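Local coordinates for protein pectinesterase 1 (Solanum lycopersicum, PDB 1XG2) that hydrolyses the methyl esters of pectin, releasing methanol, and may prepare plant cell walls for softening during fruit ripening, at residues Q131-A136 with S146-T151; T151-F156 with V181-R186. One frame throughout, in Å; residues are numbered along the deposited sequence.

Contact 1 (Q131-A136 with S146-T151); sequences QDTLYA and SYVTGT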
# COMPACT_ATOMS: atom_id res chain seq x y z
N GLN A 131 -1.37 16.14 -1.02
CA GLN A 131 -2.26 15.18 -0.38
C GLN A 131 -2.11 13.82 -1.08
O GLN A 131 -2.19 13.75 -2.30
CB GLN A 131 -3.73 15.66 -0.41
CG GLN A 131 -4.74 14.63 0.10
CD GLN A 131 -6.10 15.23 0.45
OE1 GLN A 131 -6.38 16.39 0.11
NE2 GLN A 131 -6.95 14.44 1.10
N ASP A 132 -1.87 12.77 -0.30
CA ASP A 132 -1.79 11.39 -0.81
C ASP A 132 -0.58 11.14 -1.73
O ASP A 132 -0.67 10.41 -2.70
CB ASP A 132 -3.06 10.98 -1.56
CG ASP A 132 -4.23 10.70 -0.66
OD1 ASP A 132 -4.21 11.10 0.52
OD2 ASP A 132 -5.25 10.07 -1.07
N THR A 133 0.55 11.74 -1.41
CA THR A 133 1.76 11.59 -2.23
C THR A 133 2.10 10.15 -2.60
O THR A 133 2.33 9.85 -3.77
CB THR A 133 2.95 12.17 -1.46
OG1 THR A 133 2.79 13.58 -1.31
CG2 THR A 133 4.24 12.00 -2.24
N LEU A 134 2.13 9.27 -1.59
CA LEU A 134 2.63 7.90 -1.74
C LEU A 134 1.57 6.90 -1.32
O LEU A 134 1.26 6.75 -0.13
CB LEU A 134 3.91 7.70 -0.93
CG LEU A 134 4.47 6.27 -0.91
CD1 LEU A 134 4.80 5.84 -2.33
CD2 LEU A 134 5.69 6.16 -0.01
N TYR A 135 1.01 6.22 -2.32
CA TYR A 135 0.02 5.18 -2.13
C TYR A 135 0.72 3.83 -2.08
O TYR A 135 0.88 3.16 -3.11
CB TYR A 135 -0.98 5.22 -3.31
CG TYR A 135 -2.35 4.61 -3.08
CD1 TYR A 135 -2.63 3.82 -1.98
CD2 TYR A 135 -3.38 4.88 -3.98
CE1 TYR A 135 -3.91 3.28 -1.79
CE2 TYR A 135 -4.64 4.36 -3.81
CZ TYR A 135 -4.91 3.57 -2.72
OH TYR A 135 -6.18 3.08 -2.58
N ALA A 136 1.19 3.47 -0.88
CA ALA A 136 1.75 2.17 -0.62
C ALA A 136 0.55 1.27 -0.38
O ALA A 136 0.14 1.05 0.76
CB ALA A 136 2.67 2.22 0.59
N SER A 146 15.39 7.38 0.90
CA SER A 146 14.52 8.13 -0.00
C SER A 146 13.96 9.36 0.69
O SER A 146 13.98 9.48 1.91
CB SER A 146 13.40 7.23 -0.54
OG SER A 146 13.92 6.23 -1.42
N TYR A 147 13.44 10.29 -0.11
CA TYR A 147 12.79 11.49 0.36
C TYR A 147 11.33 11.37 -0.07
O TYR A 147 11.05 11.12 -1.23
CB TYR A 147 13.48 12.67 -0.31
CG TYR A 147 13.08 14.06 0.09
CD1 TYR A 147 13.84 14.80 0.99
CD2 TYR A 147 11.98 14.67 -0.51
CE1 TYR A 147 13.48 16.13 1.32
CE2 TYR A 147 11.61 15.98 -0.21
CZ TYR A 147 12.35 16.71 0.70
OH TYR A 147 11.95 18.01 0.99
N VAL A 148 10.41 11.46 0.89
CA VAL A 148 8.99 11.48 0.59
C VAL A 148 8.44 12.75 1.21
O VAL A 148 8.61 12.98 2.41
CB VAL A 148 8.25 10.27 1.19
CG1 VAL A 148 6.79 10.27 0.77
CG2 VAL A 148 8.93 8.97 0.75
N THR A 149 7.80 13.58 0.40
CA THR A 149 7.21 14.82 0.89
C THR A 149 5.74 14.97 0.53
O THR A 149 5.28 14.54 -0.53
CB THR A 149 8.07 16.02 0.44
OG1 THR A 149 7.61 17.21 1.08
CG2 THR A 149 7.93 16.31 -1.07
N GLY A 150 4.99 15.58 1.44
CA GLY A 150 3.57 15.82 1.21
C GLY A 150 2.92 16.57 2.35
O GLY A 150 3.59 17.12 3.22
N THR A 151 1.59 16.56 2.37
CA THR A 151 0.83 17.28 3.38
C THR A 151 -0.13 16.35 4.10
O THR A 151 0.20 15.82 5.17
CB THR A 151 0.06 18.44 2.74
OG1 THR A 151 -0.63 17.97 1.58
CG2 THR A 151 1.00 19.49 2.24
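T133 reaches across to the backbone of strand 147-150 with its hydroxyl, and its OG1 donates a hydrogen bond to T149 O at 2.8 Å. The bond comes in at a C=O...donor angle of 134°, with the donor tilted 21° from the carbonyl plane. CG2 of the same threonine, anti to the backbone N (OG1 at chi1 -66°), rests against that carbonyl too, 3.2 Å from T149 O, so both branches sit on one peptide. OG1 also lies 3.5 Å from G150 CA; a CB on this glycine would point toward T133 and run into the hydroxyl, so the absence of a side chain leaves the bond its room.

Toward L134 and V148 the contact is apolar. V148 CG1 packs 4.2 Å from L134 CB and 4.3 Å from T133 CG2. At the other end T151 OG1 comes within 3.3 Å of Q131 N, but the angle is too poor for a hydrogen bond. The side chains of Q131 and D132 leave the backbone pointing away from strand 147-150. Q131 is the probable transition-state stabiliser and D132 the predicted proton donor; the T133 bond comes next in the chain, on the interior side.

The contact spans the interior of the right-handed parallel beta-helix between two of its sheets: T133 also packs on I127 of strand 126-128, V148 on L168 of strand 167-170, and L134 on Y143 of strand 140-144.

Contact 2 (T151-F156 with V181-R186); sequences TVDFIF and VTAQGR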
# COMPACT_ATOMS: atom_id res chain seq x y z
N THR A 151 1.59 16.56 2.37
CA THR A 151 0.83 17.28 3.38
C THR A 151 -0.13 16.35 4.10
O THR A 151 0.20 15.82 5.17
CB THR A 151 0.06 18.44 2.74
OG1 THR A 151 -0.63 17.97 1.58
CG2 THR A 151 1.00 19.49 2.24
N VAL A 152 -1.30 16.14 3.50
CA VAL A 152 -2.39 15.38 4.10
C VAL A 152 -2.30 13.92 3.66
O VAL A 152 -2.39 13.62 2.47
CB VAL A 152 -3.77 15.96 3.68
CG1 VAL A 152 -4.90 15.15 4.28
CG2 VAL A 152 -3.91 17.45 4.06
N ASP A 153 -2.09 13.02 4.63
CA ASP A 153 -2.09 11.58 4.41
C ASP A 153 -1.06 11.17 3.38
O ASP A 153 -1.39 10.46 2.44
CB ASP A 153 -3.47 11.09 3.93
CG ASP A 153 -4.58 11.38 4.91
OD1 ASP A 153 -4.31 11.70 6.10
OD2 ASP A 153 -5.78 11.31 4.56
N PHE A 154 0.17 11.65 3.51
CA PHE A 154 1.09 11.53 2.38
C PHE A 154 1.77 10.16 2.24
O PHE A 154 2.35 9.85 1.19
CB PHE A 154 2.02 12.76 2.24
CG PHE A 154 3.14 12.89 3.27
CD1 PHE A 154 4.35 12.25 3.06
CD2 PHE A 154 3.05 13.80 4.32
CE1 PHE A 154 5.40 12.43 3.94
CE2 PHE A 154 4.12 14.00 5.19
CZ PHE A 154 5.30 13.29 4.99
N ILE A 155 1.61 9.31 3.25
CA ILE A 155 1.91 7.89 3.12
C ILE A 155 0.69 7.11 3.55
O ILE A 155 0.35 7.07 4.74
CB ILE A 155 3.12 7.48 3.97
CG1 ILE A 155 4.35 8.28 3.57
CG2 ILE A 155 3.41 5.99 3.78
CD1 ILE A 155 5.53 8.09 4.50
N PHE A 156 0.00 6.50 2.59
CA PHE A 156 -1.28 5.88 2.88
C PHE A 156 -1.48 4.59 2.10
O PHE A 156 -0.80 4.35 1.11
CB PHE A 156 -2.43 6.87 2.59
CG PHE A 156 -2.72 7.06 1.14
CD1 PHE A 156 -3.88 6.54 0.57
CD2 PHE A 156 -1.84 7.74 0.33
CE1 PHE A 156 -4.16 6.69 -0.77
CE2 PHE A 156 -2.12 7.91 -1.02
CZ PHE A 156 -3.29 7.39 -1.57
N VAL A 181 1.43 12.54 8.31
CA VAL A 181 2.49 11.75 7.66
C VAL A 181 1.93 10.44 7.14
O VAL A 181 2.20 10.07 6.00
CB VAL A 181 3.66 11.46 8.60
CG1 VAL A 181 4.74 10.62 7.89
CG2 VAL A 181 4.28 12.77 9.09
N THR A 182 1.13 9.76 7.96
CA THR A 182 0.50 8.49 7.56
C THR A 182 -1.02 8.51 7.67
O THR A 182 -1.59 9.24 8.48
CB THR A 182 1.03 7.29 8.36
OG1 THR A 182 0.69 7.42 9.75
CG2 THR A 182 2.53 7.21 8.31
N ALA A 183 -1.66 7.72 6.83
CA ALA A 183 -3.06 7.36 6.96
C ALA A 183 -3.15 5.89 6.60
O ALA A 183 -3.46 5.51 5.47
CB ALA A 183 -3.93 8.20 6.04
N GLN A 184 -2.83 5.04 7.57
CA GLN A 184 -2.71 3.60 7.33
C GLN A 184 -4.11 3.00 7.29
O GLN A 184 -4.91 3.25 8.18
CB GLN A 184 -1.84 2.97 8.41
CG GLN A 184 -1.09 1.72 7.96
CD GLN A 184 -2.00 0.52 7.77
OE1 GLN A 184 -1.77 -0.32 6.88
NE2 GLN A 184 -3.03 0.44 8.59
N GLY A 185 -4.39 2.20 6.27
CA GLY A 185 -5.73 1.75 5.96
C GLY A 185 -6.00 0.26 6.13
O GLY A 185 -6.69 -0.32 5.29
N ARG A 186 -5.47 -0.36 7.19
CA ARG A 186 -5.80 -1.75 7.50
C ARG A 186 -7.21 -1.84 8.07
O ARG A 186 -7.52 -1.28 9.11
CB ARG A 186 -4.81 -2.37 8.50
CG ARG A 186 -5.07 -3.86 8.75
CD ARG A 186 -4.03 -4.57 9.60
NE ARG A 186 -4.23 -4.25 11.02
CZ ARG A 186 -3.96 -5.06 12.04
NH1 ARG A 186 -3.43 -6.26 11.86
NH2 ARG A 186 -4.21 -4.65 13.28
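Two successive rungs of one parallel sheet of the beta-helix meet here, with I155 paired to T182 and F156 to A183, next to D153, the predicted nucleophile. I155 bonds through both backbone N and O: its N donates to V181 O at 2.9 Å, a bent bond with an N-H...acceptor angle of 133°, and its O accepts from A183 N at 3.0 Å, straighter at 159°. T182 CA adds a CA-H...O contact to I155 O.

F154 sets its ring beside V181, with CG between the backbone N and the carbonyl carbon (chi1 74°). V181 CA makes an off-centre CH-pi contact, 4.2 Å from the ring centroid, while V181 O sits over the centre of one face, and CZ meets V181 CG1 at 4.0 Å. An alanine in place of F154 would probably open a gap beside V181 and leave its CA and CG1 without the ring they pack on.

On the side of the sheet where A183 points, its methyl covers one side of the D153 carboxylate, CB 3.4 Å from D153 CG, and meets F156 CB, while D153 OD1 forms a salt bridge with NE of R221, a substrate-binding residue by similarity, just after strand 217-220, two rungs along. T182 turns the opposite way, bonding through OG1 to L219 O of strand 217-220 and packing on I197 of strand 194-198 and T229 of strand 228-232.

In the fold
The two contacts come in series along the chain and share T151, the residue just after strand 147-150, in the turn toward strand 155-157; their centres lie about 8 Å apart. Contact 1 crosses the interior between two sheets of the beta-helix, whereas contact 2 runs within one sheet, whose strands 134-136, 155-157 and 179-184 are consecutive neighbours. Contact 1's first segment is thus the rung before contact 2: D132 N to V152 O and L134 N to F154 O are probable hydrogen bonds, and the F156 ring stacks on Y135 and packs against D132. Q131, D132 and D153, the probable stabiliser, proton donor and nucleophile, thus lie on adjacent rungs of this C-terminal pectinesterase domain of a longer protein.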